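Local structure of hydrolase, alpha/beta hydrolase FOLD family (Staphylococcus aureus, 2XMZ) at residues A[5-10]-A[45-50]; A[29-34]-A[173-178]; A[37-42]-A[258-263]; A[84-89]-A[108-113]. The protein is the menaquinone-pathway lyase MenH, which forms 2-succinyl-6-hydroxy-2,4-cyclohexadiene-1-carboxylate and has an alpha/beta hydrolase fold. All blocks are in the same frame, centred on the assembly; numbering follows the deposited sequence.

Contact 1 (A[5-10]-A[45-50]); sequences HYKFYE and VITIDL
Phe8 and Ile46 pack closely on the face formed by Tyr6, Phe8, Ile46 and Ile48, with Phe8 CD1 3.4 Å from Ile46 CG1. Anti to the backbone N (chi1 -176°), Phe8 CG starts the ring beside Ile46. Tyr6 CD2 meets Ile46 CG2 at 3.9 Å, and Tyr6 CB rests on Ile48 CG1. The antiparallel backbones are joined by bonds from Lys7 N to Thr47 O (2.8 Å), Tyr9 N to Val45 O (2.7 Å) and their return partners. A fifth bond, Asp49 N to His5 O, continues the pairing just past the strands. The face of Lys7, Tyr9, Val45 and Thr47 is looser. There Tyr9 CD2 is 4.1 Å from Val45 CG1, and the Tyr9 ring turns its edge to Thr47 OG1. One water bridges Tyr9 OH (2.5 Å) and Thr47 OG1 (2.7 Å). Strand 6-9 is the antiparallel edge strand of the alpha/beta hydrolase sheet, and strand 44-48 also bonds to strand 17-22. Helix 66-77 packs on Tyr6 and Ile48, whereas helix 36-40 packs on Tyr9 and Val45.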
loop_
_atom_site.group_PDB
_atom_site.type_symbol
_atom_site.label_atom_id
_atom_site.label_comp_id
_atom_site.label_asym_id
_atom_site.label_seq_id
_atom_site.Cartn_x
_atom_site.Cartn_y
_atom_site.Cartn_z
ATOM N N HIS A 5 -4.609 -11.753 -10.385
ATOM C CA HIS A 5 -4.447 -10.554 -9.587
ATOM C C HIS A 5 -3.667 -10.777 -8.296
ATOM O O HIS A 5 -3.354 -9.829 -7.629
ATOM C CB HIS A 5 -5.803 -9.879 -9.309
ATOM C CG HIS A 5 -6.724 -10.675 -8.430
ATOM N ND1 HIS A 5 -7.056 -11.989 -8.682
ATOM C CD2 HIS A 5 -7.415 -10.318 -7.318
ATOM C CE1 HIS A 5 -7.890 -12.416 -7.749
ATOM N NE2 HIS A 5 -8.133 -11.418 -6.917
ATOM N N TYR A 6 -3.365 -12.028 -7.950
ATOM C CA TYR A 6 -2.489 -12.287 -6.802
ATOM C C TYR A 6 -1.512 -13.426 -7.079
ATOM O O TYR A 6 -1.810 -14.332 -7.856
ATOM C CB TYR A 6 -3.301 -12.514 -5.508
ATOM C CG TYR A 6 -3.813 -13.925 -5.310
ATOM C CD1 TYR A 6 -5.000 -14.353 -5.910
ATOM C CD2 TYR A 6 -3.118 -14.826 -4.513
ATOM C CE1 TYR A 6 -5.467 -15.649 -5.741
ATOM C CE2 TYR A 6 -3.572 -16.129 -4.333
ATOM C CZ TYR A 6 -4.752 -16.528 -4.944
ATOM O OH TYR A 6 -5.204 -17.812 -4.763
ATOM N N LYS A 7 -0.341 -13.359 -6.447
ATOM C CA LYS A 7 0.678 -14.403 -6.571
ATOM C C LYS A 7 1.052 -14.935 -5.177
ATOM O O LYS A 7 1.135 -14.178 -4.205
ATOM C CB LYS A 7 1.908 -13.883 -7.326
ATOM C CG LYS A 7 1.602 -13.332 -8.757
ATOM C CD LYS A 7 2.646 -12.309 -9.201
ATOM C CE LYS A 7 2.275 -11.631 -10.519
ATOM N NZ LYS A 7 2.375 -12.558 -11.675
ATOM N N PHE A 8 1.236 -16.246 -5.084
ATOM C CA PHE A 8 1.591 -16.892 -3.828
ATOM C C PHE A 8 2.966 -17.487 -4.015
ATOM O O PHE A 8 3.225 -18.213 -4.998
ATOM C CB PHE A 8 0.591 -18.005 -3.476
ATOM C CG PHE A 8 0.843 -18.645 -2.145
ATOM C CD1 PHE A 8 0.184 -18.188 -1.011
ATOM C CD2 PHE A 8 1.747 -19.699 -2.019
ATOM C CE1 PHE A 8 0.409 -18.767 0.231
ATOM C CE2 PHE A 8 1.986 -20.288 -0.766
ATOM C CZ PHE A 8 1.314 -19.823 0.351
ATOM N N TYR A 9 3.839 -17.166 -3.075
ATOM C CA TYR A 9 5.204 -17.647 -3.066
ATOM C C TYR A 9 5.363 -18.527 -1.839
ATOM O O TYR A 9 5.327 -18.031 -0.711
ATOM C CB TYR A 9 6.178 -16.461 -3.023
ATOM C CG TYR A 9 6.018 -15.507 -4.190
ATOM C CD1 TYR A 9 6.760 -15.689 -5.371
ATOM C CD2 TYR A 9 5.128 -14.427 -4.125
ATOM C CE1 TYR A 9 6.623 -14.822 -6.439
ATOM C CE2 TYR A 9 4.976 -13.547 -5.210
ATOM C CZ TYR A 9 5.735 -13.756 -6.354
ATOM O OH TYR A 9 5.620 -12.905 -7.422
ATOM N N GLU A 10 5.502 -19.833 -2.062
ATOM C CA GLU A 10 5.686 -20.785 -0.976
ATOM C C GLU A 10 6.975 -20.488 -0.210
ATOM O O GLU A 10 8.033 -20.296 -0.814
ATOM C CB GLU A 10 5.755 -22.222 -1.518
ATOM C CG GLU A 10 4.433 -22.998 -1.528
ATOM C CD GLU A 10 4.036 -23.598 -0.158
ATOM O OE1 GLU A 10 4.795 -24.429 0.411
ATOM O OE2 GLU A 10 2.936 -23.252 0.336
ATOM N N VAL A 45 4.593 -15.814 1.147
ATOM C CA VAL A 45 4.363 -14.439 0.677
ATOM C C VAL A 45 3.280 -14.422 -0.381
ATOM O O VAL A 45 3.301 -15.235 -1.307
ATOM C CB VAL A 45 5.657 -13.755 0.117
ATOM C CG1 VAL A 45 5.316 -12.392 -0.526
ATOM C CG2 VAL A 45 6.730 -13.600 1.207
ATOM N N ILE A 46 2.347 -13.479 -0.233
ATOM C CA ILE A 46 1.344 -13.203 -1.237
ATOM C C ILE A 46 1.487 -11.750 -1.673
ATOM O O ILE A 46 1.680 -10.850 -0.860
ATOM C CB ILE A 46 -0.099 -13.407 -0.709
ATOM C CG1 ILE A 46 -0.329 -14.875 -0.358
ATOM C CG2 ILE A 46 -1.144 -12.950 -1.750
ATOM C CD1 ILE A 46 -1.608 -15.111 0.445
ATOM N N THR A 47 1.399 -11.526 -2.975
ATOM C CA THR A 47 1.296 -10.172 -3.467
ATOM C C THR A 47 -0.041 -10.103 -4.147
ATOM O O THR A 47 -0.459 -11.081 -4.776
ATOM C CB THR A 47 2.425 -9.821 -4.451
ATOM O OG1 THR A 47 2.395 -10.713 -5.556
ATOM C CG2 THR A 47 3.804 -9.870 -3.757
ATOM N N ILE A 48 -0.703 -8.953 -4.018
ATOM C CA ILE A 48 -1.999 -8.718 -4.631
ATOM C C ILE A 48 -1.942 -7.389 -5.399
ATOM O O ILE A 48 -1.530 -6.350 -4.861
ATOM C CB ILE A 48 -3.129 -8.647 -3.580
ATOM C CG1 ILE A 48 -3.152 -9.918 -2.714
ATOM C CG2 ILE A 48 -4.501 -8.442 -4.271
ATOM C CD1 ILE A 48 -4.100 -9.798 -1.468
ATOM N N ASP A 49 -2.344 -7.462 -6.654
ATOM C CA ASP A 49 -2.584 -6.289 -7.470
ATOM C C ASP A 49 -3.981 -5.747 -7.182
ATOM O O ASP A 49 -4.962 -6.473 -7.299
ATOM C CB ASP A 49 -2.453 -6.642 -8.950
ATOM C CG ASP A 49 -1.015 -6.760 -9.393
ATOM O OD1 ASP A 49 -0.129 -6.359 -8.617
ATOM O OD2 ASP A 49 -0.766 -7.269 -10.503
ATOM N N LEU A 50 -4.057 -4.482 -6.808
ATOM C CA LEU A 50 -5.319 -3.862 -6.436
ATOM C C LEU A 50 -6.081 -3.449 -7.711
ATOM O O LEU A 50 -5.489 -3.401 -8.811
ATOM C CB LEU A 50 -5.066 -2.676 -5.474
ATOM C CG LEU A 50 -4.554 -3.128 -4.082
ATOM C CD1 LEU A 50 -3.866 -2.000 -3.298
ATOM C CD2 LEU A 50 -5.704 -3.751 -3.266
HETATM O O HOH W 1 4.527 -10.659 -7.291
#

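Contact 2 (A[29-34]-A[173-178]); sequences SRTYHN and RQQRLS
Arg30 reaches from a 3-10 turn to the C-terminal part of helix 166-177, linking two parts of the alpha/beta hydrolase fold. Its NH2 donates to Ser178 OG at 2.8 Å, with the hydroxyl oxygen 9° out of the guanidinium plane. NH1 also lies 2.6 Å from Gln174 OE1 in one of two conformers, a bent, weak and doubtful bond. Gln175 CG sits over the centre of one guanidinium face, 3.8 Å above the plane. The Gln175 side chain then runs past Arg30 in the opposite direction and brings NE2 to 3.8 Å from Arg30 CB. In the next shell, Asp28 forms a salt bridge with Arg30 NH2, which gives that nitrogen a second partner. Thr31 OG1 is hydrogen-bonded to His248. A water also joins Thr31 OG1 to Gln175 OE1 and donates to the amide oxygen. Ser178 is oriented from within its own segment: OG donates to Gln175 O at 3.0 Å, from 43° out of the carbonyl plane.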
loop_
_atom_site.group_PDB
_atom_site.type_symbol
_atom_site.label_atom_id
_atom_site.label_comp_id
_atom_site.label_asym_id
_atom_site.label_seq_id
_atom_site.Cartn_x
_atom_site.Cartn_y
_atom_site.Cartn_z
ATOM N N SER A 29 2.373 -5.101 -7.922
ATOM C CA SER A 29 3.119 -6.039 -7.093
ATOM C C SER A 29 4.592 -6.161 -7.455
ATOM O O SER A 29 5.389 -6.598 -6.624
ATOM C CB SER A 29 2.465 -7.398 -7.156
ATOM O OG SER A 29 1.222 -7.331 -6.464
ATOM N N ARG A 30 4.952 -5.796 -8.688
ATOM C CA ARG A 30 6.344 -5.851 -9.084
ATOM C C ARG A 30 7.259 -5.000 -8.199
ATOM O O ARG A 30 8.450 -5.269 -8.158
ATOM C CB ARG A 30 6.545 -5.434 -10.543
ATOM C CG ARG A 30 6.152 -6.490 -11.565
ATOM C CD ARG A 30 6.194 -5.874 -12.948
ATOM N NE ARG A 30 5.270 -4.749 -13.059
ATOM C CZ ARG A 30 5.205 -3.924 -14.096
ATOM N NH1 ARG A 30 6.034 -4.076 -15.121
ATOM N NH2 ARG A 30 4.322 -2.928 -14.081
ATOM N N THR A 31 6.720 -3.971 -7.545
ATOM C CA THR A 31 7.482 -3.139 -6.608
ATOM C C THR A 31 8.118 -3.958 -5.470
ATOM O O THR A 31 9.103 -3.517 -4.869
ATOM C CB THR A 31 6.625 -1.978 -6.019
ATOM O OG1 THR A 31 7.466 -1.070 -5.305
ATOM C CG2 THR A 31 5.534 -2.503 -5.067
ATOM N N TYR A 32 7.568 -5.142 -5.184
ATOM C CA TYR A 32 8.096 -5.985 -4.085
ATOM C C TYR A 32 9.041 -7.070 -4.573
ATOM O O TYR A 32 9.557 -7.871 -3.784
ATOM C CB TYR A 32 6.943 -6.577 -3.291
ATOM C CG TYR A 32 6.085 -5.495 -2.691
ATOM C CD1 TYR A 32 6.634 -4.558 -1.818
ATOM C CD2 TYR A 32 4.747 -5.383 -3.024
ATOM C CE1 TYR A 32 5.871 -3.539 -1.289
ATOM C CE2 TYR A 32 3.960 -4.369 -2.499
ATOM C CZ TYR A 32 4.525 -3.454 -1.630
ATOM O OH TYR A 32 3.757 -2.454 -1.101
ATOM N N HIS A 33 9.293 -7.050 -5.886
ATOM C CA HIS A 33 10.112 -8.056 -6.587
ATOM C C HIS A 33 11.388 -8.472 -5.867
ATOM O O HIS A 33 11.619 -9.660 -5.623
ATOM C CB HIS A 33 10.452 -7.572 -8.019
ATOM C CG HIS A 33 11.342 -6.355 -8.071
ATOM N ND1 HIS A 33 10.970 -5.128 -7.560
ATOM C CD2 HIS A 33 12.589 -6.185 -8.577
ATOM C CE1 HIS A 33 11.941 -4.254 -7.756
ATOM N NE2 HIS A 33 12.937 -4.872 -8.368
ATOM N N ASN A 34 12.220 -7.495 -5.540
ATOM C CA ASN A 34 13.528 -7.759 -4.933
ATOM C C ASN A 34 13.438 -8.061 -3.439
ATOM O O ASN A 34 14.461 -8.267 -2.793
ATOM C CB ASN A 34 14.474 -6.571 -5.171
ATOM C CG ASN A 34 13.976 -5.288 -4.511
ATOM O OD1 ASN A 34 14.727 -4.602 -3.807
ATOM N ND2 ASN A 34 12.694 -4.972 -4.718
ATOM N N ARG A 173 9.684 4.239 -13.208
ATOM C CA ARG A 173 9.075 4.882 -14.383
ATOM C C ARG A 173 8.371 3.873 -15.294
ATOM O O ARG A 173 7.277 4.134 -15.793
ATOM C CB ARG A 173 10.117 5.685 -15.190
ATOM C CG ARG A 173 9.503 6.465 -16.346
ATOM C CD ARG A 173 10.497 7.332 -17.090
ATOM N NE ARG A 173 9.901 7.881 -18.306
ATOM C CZ ARG A 173 9.053 8.908 -18.346
ATOM N NH1 ARG A 173 8.572 9.306 -19.513
ATOM N NH2 ARG A 173 8.682 9.544 -17.230
ATOM N N GLN A 174 9.011 2.725 -15.499
ATOM C CA GLN A 174 8.461 1.664 -16.323
ATOM C C GLN A 174 7.190 1.091 -15.712
ATOM O O GLN A 174 6.209 0.852 -16.433
ATOM C CB GLN A 174 9.523 0.566 -16.559
ATOM C CG GLN A 174 9.011 -0.731 -17.182
ATOM C CD GLN A 174 8.301 -1.639 -16.191
ATOM O OE1 GLN A 174 7.282 -2.254 -16.518
ATOM N NE2 GLN A 174 8.826 -1.713 -14.965
ATOM N N GLN A 175 7.215 0.871 -14.393
ATOM C CA GLN A 175 6.079 0.334 -13.662
ATOM C C GLN A 175 4.878 1.273 -13.769
ATOM O O GLN A 175 3.738 0.821 -13.933
ATOM C CB GLN A 175 6.440 0.085 -12.202
ATOM C CG GLN A 175 7.121 -1.272 -11.917
ATOM C CD GLN A 175 7.839 -1.327 -10.570
ATOM O OE1 GLN A 175 7.616 -0.485 -9.691
ATOM N NE2 GLN A 175 8.704 -2.325 -10.404
ATOM N N ARG A 176 5.141 2.576 -13.691
ATOM C CA ARG A 176 4.093 3.589 -13.845
ATOM C C ARG A 176 3.548 3.639 -15.300
ATOM O O ARG A 176 2.328 3.660 -15.525
ATOM C CB ARG A 176 4.629 4.968 -13.417
ATOM C CG ARG A 176 5.070 5.047 -11.921
ATOM C CD ARG A 176 5.603 6.436 -11.605
ATOM N NE ARG A 176 5.769 6.684 -10.172
ATOM C CZ ARG A 176 6.589 7.595 -9.656
ATOM N NH1 ARG A 176 7.342 8.359 -10.447
ATOM N NH2 ARG A 176 6.652 7.747 -8.338
ATOM N N LEU A 177 4.460 3.644 -16.275
ATOM C CA LEU A 177 4.108 3.758 -17.703
ATOM C C LEU A 177 3.323 2.553 -18.201
ATOM O O LEU A 177 2.577 2.636 -19.192
ATOM C CB LEU A 177 5.364 3.961 -18.559
ATOM C CG LEU A 177 6.125 5.294 -18.388
ATOM C CD1 LEU A 177 7.396 5.333 -19.253
ATOM C CD2 LEU A 177 5.236 6.476 -18.695
ATOM N N SER A 178 3.484 1.423 -17.518
ATOM C CA SER A 178 2.797 0.214 -17.942
ATOM C C SER A 178 1.373 0.163 -17.399
ATOM O O SER A 178 0.588 -0.683 -17.809
ATOM C CB SER A 178 3.553 -1.021 -17.494
ATOM O OG SER A 178 3.406 -1.153 -16.101
HETATM O O HOH W 2 8.988 0.136 -7.190
#

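Contact 3 (A[37-42]-A[258-263]); sequences EKFTDN and MILGFL
Phe39 points the CD1-CE1-CZ side of its ring at Ile259 and Leu260, where two helices of the alpha/beta hydrolase fold meet over its sheet. The Phe39 and Ile259 side chains cross at about a right angle. Phe39 CE1 lies 3.5 Å from both CB and CG2 of Ile259, and Phe39 CZ is 3.6 Å from the same CB. The ring therefore rests against the branch point of the isoleucine. Ile259 CG2 is anti to the backbone N, which places that methyl at Phe39 CE1, while the end of the side chain leads away from helix 36-40. Leu260 approaches obliquely from the next position on its helix. Its CD2 comes to 3.5 Å from Phe39 CD1, and its CG to 3.6 Å from Phe39 CE1. The two residues thus share the ring, with Leu260 near CD1 and CE1 and Ile259 near CE1 and CZ. Leu263, one turn beyond Ile259, adds a more distant contact from CD1 to Phe39 CD1 at 4.3 Å. Leu260 CD2 also meets the backbone of the first helix, 3.8 Å from Lys38 O. The contact is apolar and mostly buried. The two helices lie side by side against the sheet. Helix 36-40 sits over Tyr9 and Val45, and helix 252-266 over strands 84-90, 110-114 and 210-215.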
loop_
_atom_site.group_PDB
_atom_site.type_symbol
_atom_site.label_atom_id
_atom_site.label_comp_id
_atom_site.label_asym_id
_atom_site.label_seq_id
_atom_site.Cartn_x
_atom_site.Cartn_y
_atom_site.Cartn_z
ATOM N N GLU A 37 12.173 -12.809 -1.929
ATOM C CA GLU A 37 13.135 -13.824 -1.482
ATOM C C GLU A 37 13.654 -13.575 -0.071
ATOM O O GLU A 37 13.961 -14.520 0.648
ATOM C CB GLU A 37 14.292 -13.954 -2.462
ATOM C CG GLU A 37 13.904 -14.680 -3.727
ATOM C CD GLU A 37 15.092 -15.254 -4.460
ATOM O OE1 GLU A 37 15.825 -16.081 -3.870
ATOM O OE2 GLU A 37 15.296 -14.886 -5.636
ATOM N N LYS A 38 13.721 -12.312 0.334
ATOM C CA LYS A 38 14.150 -11.987 1.694
ATOM C C LYS A 38 13.129 -12.507 2.717
ATOM O O LYS A 38 13.488 -12.804 3.850
ATOM C CB LYS A 38 14.385 -10.474 1.880
ATOM C CG LYS A 38 15.158 -9.802 0.735
ATOM C CD LYS A 38 16.658 -10.041 0.815
ATOM C CE LYS A 38 17.322 -9.727 -0.522
ATOM N NZ LYS A 38 16.673 -8.567 -1.207
ATOM N N PHE A 39 11.867 -12.643 2.307
ATOM C CA PHE A 39 10.827 -13.137 3.220
ATOM C C PHE A 39 10.487 -14.622 3.085
ATOM O O PHE A 39 10.223 -15.278 4.094
ATOM C CB PHE A 39 9.589 -12.233 3.197
ATOM C CG PHE A 39 9.901 -10.801 3.563
ATOM C CD1 PHE A 39 10.090 -10.436 4.891
ATOM C CD2 PHE A 39 10.074 -9.843 2.580
ATOM C CE1 PHE A 39 10.428 -9.133 5.235
ATOM C CE2 PHE A 39 10.392 -8.520 2.912
ATOM C CZ PHE A 39 10.580 -8.171 4.248
ATOM N N THR A 40 10.544 -15.166 1.871
ATOM C CA THR A 40 10.209 -16.578 1.651
ATOM C C THR A 40 11.150 -17.561 2.382
ATOM O O THR A 40 10.811 -18.726 2.581
ATOM C CB THR A 40 10.105 -16.935 0.157
ATOM O OG1 THR A 40 11.323 -16.576 -0.509
ATOM C CG2 THR A 40 8.918 -16.187 -0.486
ATOM N N ASP A 41 12.318 -17.076 2.793
ATOM C CA ASP A 41 13.210 -17.834 3.667
ATOM C C ASP A 41 12.463 -18.407 4.880
ATOM O O ASP A 41 12.726 -19.534 5.300
ATOM C CB ASP A 41 14.362 -16.943 4.155
ATOM C CG ASP A 41 15.491 -16.797 3.135
ATOM O OD1 ASP A 41 15.437 -17.399 2.026
ATOM O OD2 ASP A 41 16.451 -16.058 3.466
ATOM N N ASN A 42 11.537 -17.623 5.430
ATOM C CA ASN A 42 10.821 -17.973 6.663
ATOM C C ASN A 42 9.305 -17.759 6.606
ATOM O O ASN A 42 8.594 -18.128 7.539
ATOM C CB ASN A 42 11.379 -17.161 7.844
ATOM C CG ASN A 42 12.831 -17.502 8.171
ATOM O OD1 ASN A 42 13.727 -16.675 7.981
ATOM N ND2 ASN A 42 13.068 -18.718 8.668
ATOM N N MET A 258 13.593 -4.138 9.138
ATOM C CA MET A 258 12.494 -3.706 10.007
ATOM C C MET A 258 11.322 -4.680 9.976
ATOM O O MET A 258 10.740 -4.980 11.015
ATOM C CB MET A 258 12.007 -2.289 9.683
ATOM C CG MET A 258 12.966 -1.131 10.018
ATOM S SD MET A 258 13.559 -1.013 11.726
ATOM C CE MET A 258 15.024 -2.063 11.679
ATOM N N ILE A 259 10.991 -5.196 8.798
ATOM C CA ILE A 259 9.836 -6.094 8.666
ATOM C C ILE A 259 10.133 -7.433 9.349
ATOM O O ILE A 259 9.340 -7.914 10.163
ATOM C CB ILE A 259 9.471 -6.350 7.198
ATOM C CG1 ILE A 259 9.293 -5.031 6.432
ATOM C CG2 ILE A 259 8.205 -7.218 7.093
ATOM C CD1 ILE A 259 8.099 -4.224 6.829
ATOM N N LEU A 260 11.284 -8.010 9.010
ATOM C CA LEU A 260 11.710 -9.293 9.552
ATOM C C LEU A 260 11.779 -9.264 11.077
ATOM O O LEU A 260 11.354 -10.210 11.724
ATOM C CB LEU A 260 13.056 -9.710 8.961
ATOM C CG LEU A 260 13.096 -10.128 7.485
ATOM C CD1 LEU A 260 14.555 -10.187 6.991
ATOM C CD2 LEU A 260 12.421 -11.470 7.251
ATOM N N GLY A 261 12.278 -8.159 11.635
ATOM C CA GLY A 261 12.422 -8.001 13.081
ATOM C C GLY A 261 11.078 -7.894 13.788
ATOM O O GLY A 261 10.896 -8.456 14.879
ATOM N N PHE A 262 10.149 -7.161 13.176
ATOM C CA PHE A 262 8.763 -7.074 13.652
ATOM C C PHE A 262 8.139 -8.461 13.593
ATOM O O PHE A 262 7.682 -8.984 14.615
ATOM C CB PHE A 262 7.959 -6.093 12.779
ATOM C CG PHE A 262 6.454 -6.092 13.038
ATOM C CD1 PHE A 262 5.923 -5.523 14.202
ATOM C CD2 PHE A 262 5.575 -6.641 12.103
ATOM C CE1 PHE A 262 4.515 -5.501 14.421
ATOM C CE2 PHE A 262 4.174 -6.636 12.309
ATOM C CZ PHE A 262 3.645 -6.047 13.471
ATOM N N LEU A 263 8.157 -9.063 12.405
ATOM C CA LEU A 263 7.679 -10.437 12.228
ATOM C C LEU A 263 8.315 -11.415 13.218
ATOM O O LEU A 263 7.629 -12.289 13.729
ATOM C CB LEU A 263 7.868 -10.930 10.787
ATOM C CG LEU A 263 7.123 -10.192 9.659
ATOM C CD1 LEU A 263 7.525 -10.752 8.305
ATOM C CD2 LEU A 263 5.599 -10.231 9.821
#

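Contact 4 (A[84-89]-A[108-113]); sequences SITLFG and ISNLIL
Thr86 OG1 and Asn110 CG are each anti to their own carbonyl carbon (chi1 -59° and -55°). On one face of the parallel strand pair, Asn110 ND2 donates to Thr86 OG1 at 3.2 Å, and the oxygen lies close to the amide plane. Phe88 CG is instead anti to the backbone N (chi1 172°). The ring meets Ile112 obliquely, with Phe88 CD2 3.3 Å from Ile112 CG2. Thr86 CG2 touches CD1, the tip of the other branch of Ile112, at 3.6 Å. At the start of the pair Ile85 O accepts two bonds, from Ser109 N (2.6 Å) and Asn110 N (3.2 Å). Later backbone bonds include Leu87 O from Ile112 N and Ile112 O from Gly89 N. A water bonded to Ile85 N and Ser109 OG bridges the outer end. Helix 92-103 connects the two strands, forming a beta-alpha-beta crossover of the alpha/beta hydrolase fold. Gly89 begins a GxSxG sequence that, as in relatives, probably forms the nucleophile elbow carrying Ser91.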
loop_
_atom_site.group_PDB
_atom_site.type_symbol
_atom_site.label_atom_id
_atom_site.label_comp_id
_atom_site.label_asym_id
_atom_site.label_seq_id
_atom_site.Cartn_x
_atom_site.Cartn_y
_atom_site.Cartn_z
ATOM N N SER A 84 -1.460 -17.373 10.181
ATOM C CA SER A 84 -1.281 -16.060 10.756
ATOM C C SER A 84 -0.950 -15.059 9.634
ATOM O O SER A 84 0.151 -15.042 9.080
ATOM C CB SER A 84 -0.200 -16.084 11.839
ATOM O OG SER A 84 -0.543 -17.001 12.868
ATOM N N ILE A 85 -1.943 -14.264 9.274
ATOM C CA ILE A 85 -1.799 -13.318 8.173
ATOM C C ILE A 85 -1.243 -11.984 8.648
ATOM O O ILE A 85 -1.844 -11.304 9.504
ATOM C CB ILE A 85 -3.154 -13.062 7.451
ATOM C CG1 ILE A 85 -3.672 -14.349 6.804
ATOM C CG2 ILE A 85 -3.006 -11.961 6.368
ATOM C CD1 ILE A 85 -5.165 -14.339 6.522
ATOM N N THR A 86 -0.109 -11.593 8.067
ATOM C CA THR A 86 0.352 -10.213 8.217
ATOM C C THR A 86 -0.001 -9.434 6.974
ATOM O O THR A 86 0.439 -9.781 5.872
ATOM C CB THR A 86 1.865 -10.140 8.434
ATOM O OG1 THR A 86 2.190 -10.876 9.605
ATOM C CG2 THR A 86 2.307 -8.696 8.602
ATOM N N LEU A 87 -0.807 -8.386 7.138
ATOM C CA LEU A 87 -1.194 -7.574 6.007
ATOM C C LEU A 87 -0.337 -6.337 5.943
ATOM O O LEU A 87 -0.302 -5.544 6.884
ATOM C CB LEU A 87 -2.669 -7.182 6.070
ATOM C CG LEU A 87 -3.206 -6.471 4.831
ATOM C CD1 LEU A 87 -2.953 -7.302 3.560
ATOM C CD2 LEU A 87 -4.705 -6.193 4.999
ATOM N N PHE A 88 0.353 -6.187 4.822
ATOM C CA PHE A 88 1.224 -5.065 4.620
ATOM C C PHE A 88 0.627 -4.197 3.519
ATOM O O PHE A 88 0.261 -4.693 2.448
ATOM C CB PHE A 88 2.624 -5.538 4.191
ATOM C CG PHE A 88 3.534 -4.396 3.765
ATOM C CD1 PHE A 88 3.447 -3.853 2.483
ATOM C CD2 PHE A 88 4.472 -3.869 4.646
ATOM C CE1 PHE A 88 4.252 -2.772 2.097
ATOM C CE2 PHE A 88 5.297 -2.789 4.264
ATOM C CZ PHE A 88 5.182 -2.254 2.980
ATOM N N GLY A 89 0.560 -2.896 3.764
ATOM C CA GLY A 89 0.187 -1.960 2.720
ATOM C C GLY A 89 1.062 -0.715 2.676
ATOM O O GLY A 89 1.353 -0.111 3.718
ATOM N N ILE A 108 -6.861 -10.615 10.498
ATOM C CA ILE A 108 -5.430 -10.617 10.294
ATOM C C ILE A 108 -4.709 -10.805 11.636
ATOM O O ILE A 108 -5.293 -10.584 12.699
ATOM C CB ILE A 108 -4.979 -9.360 9.534
ATOM C CG1 ILE A 108 -5.222 -8.068 10.341
ATOM C CG2 ILE A 108 -5.675 -9.298 8.133
ATOM C CD1 ILE A 108 -4.490 -6.869 9.710
ATOM N N SER A 109 -3.460 -11.240 11.580
ATOM C CA SER A 109 -2.663 -11.455 12.761
ATOM C C SER A 109 -1.864 -10.215 13.123
ATOM O O SER A 109 -1.797 -9.853 14.285
ATOM C CB SER A 109 -1.736 -12.637 12.549
ATOM O OG SER A 109 -2.448 -13.826 12.834
ATOM N N ASN A 110 -1.284 -9.575 12.111
ATOM C CA ASN A 110 -0.457 -8.362 12.271
ATOM C C ASN A 110 -0.731 -7.393 11.129
ATOM O O ASN A 110 -1.226 -7.789 10.047
ATOM C CB ASN A 110 1.054 -8.679 12.233
ATOM C CG ASN A 110 1.472 -9.715 13.256
ATOM O OD1 ASN A 110 1.564 -9.432 14.451
ATOM N ND2 ASN A 110 1.769 -10.914 12.786
ATOM N N LEU A 111 -0.362 -6.135 11.348
ATOM C CA LEU A 111 -0.572 -5.107 10.346
ATOM C C LEU A 111 0.697 -4.320 10.106
ATOM O O LEU A 111 1.389 -3.953 11.040
ATOM C CB LEU A 111 -1.714 -4.184 10.769
ATOM C CG LEU A 111 -2.141 -3.087 9.791
ATOM C CD1 LEU A 111 -2.732 -3.661 8.452
ATOM C CD2 LEU A 111 -3.122 -2.148 10.474
ATOM N N ILE A 112 1.029 -4.080 8.841
ATOM C CA ILE A 112 2.199 -3.246 8.537
ATOM C C ILE A 112 1.809 -2.175 7.549
ATOM O O ILE A 112 1.198 -2.443 6.508
ATOM C CB ILE A 112 3.456 -4.024 8.024
ATOM C CG1 ILE A 112 3.852 -5.115 9.009
ATOM C CG2 ILE A 112 4.625 -3.054 7.884
ATOM C CD1 ILE A 112 4.905 -6.152 8.459
ATOM N N LEU A 113 2.183 -0.952 7.895
ATOM C CA LEU A 113 1.809 0.225 7.145
ATOM C C LEU A 113 3.063 1.012 6.779
ATOM O O LEU A 113 3.842 1.406 7.661
ATOM C CB LEU A 113 0.892 1.098 8.018
ATOM C CG LEU A 113 -0.355 0.371 8.564
ATOM C CD1 LEU A 113 -1.096 1.301 9.500
ATOM C CD2 LEU A 113 -1.273 -0.081 7.446
HETATM O O HOH W 3 -4.708 -14.227 10.522
#

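How the contacts relate
Contacts 1 and 4 belong to the same sheet, with strand 17-22 between them. Their centres are 14 Å apart and their nearest atoms about 6 Å. Contact 2 meets contact 1 where Ser29 OG lies 2.7 Å from Asp49 OD1, probably a hydrogen bond. It also reaches contact 4, with Tyr32 OH 3.3 Å from Phe88 CE1. Contact 3 packs against contact 4 through Ile259 CG2 and Ile112 CD1, 3.7 Å apart. It touches contact 1 as well, where Phe39 CB is 3.7 Å from Val45 CG2. Contact 4 leads to the probable active site: Gly89 lies two residues before Ser91, the likely nucleophile of a Ser91, His245 and Asp218 triad.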